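Local coordinates for Sodium/sialic acid symporter SiaT (Proteus mirabilis, PDB 5NV9), which uses the sodium gradient to drive uptake of the sialic acid N-acetylneuraminic acid across the inner membrane, at residues S107-L112 and G420-G425. Numbering follows the deposited sequence.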
ATOM      1  N   SER A 107      -7.547   3.126  16.074  1.00 25.35           N
ATOM      2  CA  SER A 107      -6.601   3.872  15.197  1.00 25.54           C
ATOM      3  C   SER A 107      -5.187   3.817  15.790  1.00 23.80           C
ATOM      4  O   SER A 107      -5.011   4.032  16.962  1.00 22.68           O
ATOM      5  CB  SER A 107      -7.041   5.327  15.054  1.00 24.43           C
ATOM      6  OG  SER A 107      -6.100   6.114  14.379  1.00 24.26           O
ATOM      7  N   ALA A 108      -4.203   3.565  14.954  1.00 22.20           N
ATOM      8  CA  ALA A 108      -2.792   3.581  15.367  1.00 21.44           C
ATOM      9  C   ALA A 108      -2.353   4.862  16.058  1.00 20.82           C
ATOM     10  O   ALA A 108      -1.470   4.812  16.984  1.00 20.12           O
ATOM     11  CB  ALA A 108      -1.906   3.330  14.150  1.00 20.37           C
ATOM     12  N   TYR A 109      -2.988   5.974  15.670  1.00 21.73           N
ATOM     13  CA  TYR A 109      -2.568   7.344  16.101  1.00 22.18           C
ATOM     14  C   TYR A 109      -2.951   7.625  17.567  1.00 21.63           C
ATOM     15  O   TYR A 109      -2.435   8.544  18.217  1.00 21.48           O
ATOM     16  CB  TYR A 109      -3.011   8.396  15.066  1.00 22.68           C
ATOM     17  CG  TYR A 109      -2.579   7.938  13.705  1.00 23.42           C
ATOM     18  CD1 TYR A 109      -1.212   7.724  13.417  1.00 23.39           C
ATOM     19  CD2 TYR A 109      -3.537   7.514  12.735  1.00 27.07           C
ATOM     20  CE1 TYR A 109      -0.816   7.188  12.183  1.00 24.26           C
ATOM     21  CE2 TYR A 109      -3.136   6.993  11.499  1.00 24.77           C
ATOM     22  CZ  TYR A 109      -1.788   6.788  11.238  1.00 22.26           C
ATOM     23  OH  TYR A 109      -1.406   6.232  10.028  1.00 22.39           O
ATOM     24  N   GLU A 110      -3.793   6.768  18.115  1.00 22.45           N
ATOM     25  CA  GLU A 110      -4.095   6.796  19.560  1.00 23.46           C
ATOM     26  C   GLU A 110      -2.847   6.583  20.377  1.00 21.72           C
ATOM     27  O   GLU A 110      -2.742   7.132  21.463  1.00 22.62           O
ATOM     28  CB  GLU A 110      -5.094   5.682  19.959  1.00 23.12           C
ATOM     29  CG  GLU A 110      -6.494   5.847  19.414  1.00 23.84           C
ATOM     30  CD  GLU A 110      -7.384   4.586  19.537  1.00 26.20           C
ATOM     31  OE1 GLU A 110      -7.259   3.797  20.498  1.00 27.33           O
ATOM     32  OE2 GLU A 110      -8.241   4.379  18.663  1.00 25.24           O
ATOM     33  N   TYR A 111      -1.921   5.762  19.888  1.00 21.32           N
ATOM     34  CA  TYR A 111      -0.642   5.614  20.575  1.00 22.54           C
ATOM     35  C   TYR A 111       0.032   7.006  20.818  1.00 23.16           C
ATOM     36  O   TYR A 111       0.586   7.241  21.901  1.00 20.05           O
ATOM     37  CB  TYR A 111       0.311   4.674  19.809  1.00 23.58           C
ATOM     38  CG  TYR A 111       1.717   4.784  20.288  1.00 24.22           C
ATOM     39  CD1 TYR A 111       2.108   4.134  21.444  1.00 26.31           C
ATOM     40  CD2 TYR A 111       2.662   5.615  19.617  1.00 24.14           C
ATOM     41  CE1 TYR A 111       3.399   4.278  21.938  1.00 24.82           C
ATOM     42  CE2 TYR A 111       3.937   5.780  20.112  1.00 22.99           C
ATOM     43  CZ  TYR A 111       4.309   5.112  21.266  1.00 24.58           C
ATOM     44  OH  TYR A 111       5.596   5.229  21.754  1.00 23.44           O
ATOM     45  N   LEU A 112      -0.011   7.885  19.794  1.00 22.86           N
ATOM     46  CA  LEU A 112       0.640   9.181  19.851  1.00 24.63           C
ATOM     47  C   LEU A 112       0.035  10.110  20.911  1.00 24.95           C
ATOM     48  O   LEU A 112       0.781  10.874  21.527  1.00 24.03           O
ATOM     49  CB  LEU A 112       0.672   9.884  18.495  1.00 23.33           C
ATOM     50  CG  LEU A 112       1.434   9.196  17.332  1.00 22.78           C
ATOM     51  CD1 LEU A 112       1.270   9.983  16.042  1.00 21.75           C
ATOM     52  CD2 LEU A 112       2.903   8.946  17.650  1.00 21.89           C
ATOM     53  N   GLY A 420       8.441   9.431  11.912  1.00 25.11           N
ATOM     54  CA  GLY A 420       9.403   9.871  12.936  1.00 22.66           C
ATOM     55  C   GLY A 420       8.794   9.955  14.346  1.00 22.59           C
ATOM     56  O   GLY A 420       9.454   9.673  15.356  1.00 21.25           O
ATOM     57  N   LEU A 421       7.551  10.439  14.410  1.00 21.99           N
ATOM     58  CA  LEU A 421       6.836  10.526  15.646  1.00 21.39           C
ATOM     59  C   LEU A 421       6.757   9.197  16.353  1.00 21.93           C
ATOM     60  O   LEU A 421       6.928   9.190  17.558  1.00 22.01           O
ATOM     61  CB  LEU A 421       5.443  11.103  15.466  1.00 21.10           C
ATOM     62  CG  LEU A 421       5.345  12.609  15.173  1.00 20.66           C
ATOM     63  CD1 LEU A 421       3.959  13.000  14.642  1.00 19.56           C
ATOM     64  CD2 LEU A 421       5.638  13.428  16.415  1.00 21.22           C
ATOM     65  N   PHE A 422       6.468   8.097  15.623  1.00 21.87           N
ATOM     66  CA  PHE A 422       6.457   6.773  16.193  1.00 21.54           C
ATOM     67  C   PHE A 422       7.831   6.317  16.651  1.00 20.79           C
ATOM     68  O   PHE A 422       7.958   5.690  17.711  1.00 22.30           O
ATOM     69  CB  PHE A 422       5.780   5.674  15.247  1.00 21.13           C
ATOM     70  CG  PHE A 422       4.270   5.796  15.150  1.00 19.08           C
ATOM     71  CD1 PHE A 422       3.694   6.651  14.268  1.00 20.85           C
ATOM     72  CD2 PHE A 422       3.440   5.075  15.988  1.00 20.06           C
ATOM     73  CE1 PHE A 422       2.308   6.787  14.193  1.00 18.11           C
ATOM     74  CE2 PHE A 422       2.073   5.182  15.916  1.00 18.28           C
ATOM     75  CZ  PHE A 422       1.505   6.048  15.021  1.00 19.31           C
HETATM   76  N   MSE A 423       8.848   6.563  15.848  1.00 20.94           N
HETATM   77  CA  MSE A 423      10.228   6.165  16.208  1.00 22.88           C
HETATM   78  C   MSE A 423      10.671   6.877  17.452  1.00 19.39           C
HETATM   79  O   MSE A 423      11.227   6.284  18.378  1.00 19.78           O
HETATM   80  CB  MSE A 423      11.215   6.515  15.089  1.00 25.56           C
HETATM   81  CG  MSE A 423      10.949   5.737  13.814  1.00 30.05           C
HETATM   82 SE   MSE A 423      12.272   6.136  12.405  1.00 41.70          SE
HETATM   83  CE  MSE A 423      13.746   5.438  13.462  1.00 30.35           C
ATOM     84  N   LEU A 424      10.333   8.147  17.515  1.00 21.42           N
ATOM     85  CA  LEU A 424      10.682   9.019  18.681  1.00 20.89           C
ATOM     86  C   LEU A 424       9.981   8.554  19.961  1.00 23.95           C
ATOM     87  O   LEU A 424      10.606   8.340  20.977  1.00 21.14           O
ATOM     88  CB  LEU A 424      10.295  10.462  18.366  1.00 19.86           C
ATOM     89  CG  LEU A 424      10.593  11.489  19.472  1.00 18.77           C
ATOM     90  CD1 LEU A 424      12.071  11.697  19.530  1.00 19.05           C
ATOM     91  CD2 LEU A 424       9.872  12.796  19.248  1.00 19.10           C
ATOM     92  N   GLY A 425       8.665   8.321  19.873  1.00 24.74           N
ATOM     93  CA  GLY A 425       7.929   7.829  21.035  1.00 23.30           C
ATOM     94  C   GLY A 425       8.415   6.478  21.504  1.00 24.02           C
ATOM     95  O   GLY A 425       8.511   6.211  22.707  1.00 23.20           O
TER
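Phe-422 carries its CG anti to the carbonyl carbon (chi1 -72°), beside its own backbone N, while Tyr-111 places CG anti to the backbone N (chi1 165°), and the two side chains slide past each other in opposite directions. With Tyr-109 they form an aromatic cluster where the type I turn of the Ser-107/Glu-110 capping box, on the cytoplasmic side of this LeuT-fold transporter, meets the transmembrane helix 415-427. The Phe-422 ring reaches in among the side chains and backbone of residues 108-112. Over one face lies Leu-112, whose CD2 makes a CH-pi contact 4.0 Å from the Phe-422 ring centroid, almost on the ring normal; the same methyl also touches Leu-421 CB. At the edge and in the ring plane, Tyr-109 CD1 comes to 3.6 Å from Phe-422 CZ, and Ala-108 O lies 3.7 Å from Phe-422 CE2. The Tyr-109 and Phe-422 rings meet rim to rim with planes at 67°, whereas those of Tyr-111 and Phe-422 are nearly parallel but barely overlap. Tyr-96 and Phe-100 of helix 89-102 also pack against Phe-422. The contact is buried and made chiefly by apolar side chains, and no hydrogen bond joins the two segments. The turn itself is held by Ser-107 N, which donates a nearly straight 3.0 Å bond to Glu-110 OE2 from above the carboxylate plane, and by a weak bond from Tyr-109 N to Ser-107 OG. Tyr-109 OH is hydrogen-bonded to Ala-253 O, and Gly-425 O accepts from Arg-115. Beside that carbonyl, Tyr-111 OH rests against the glycine backbone, 3.1 Å from Gly-425 C.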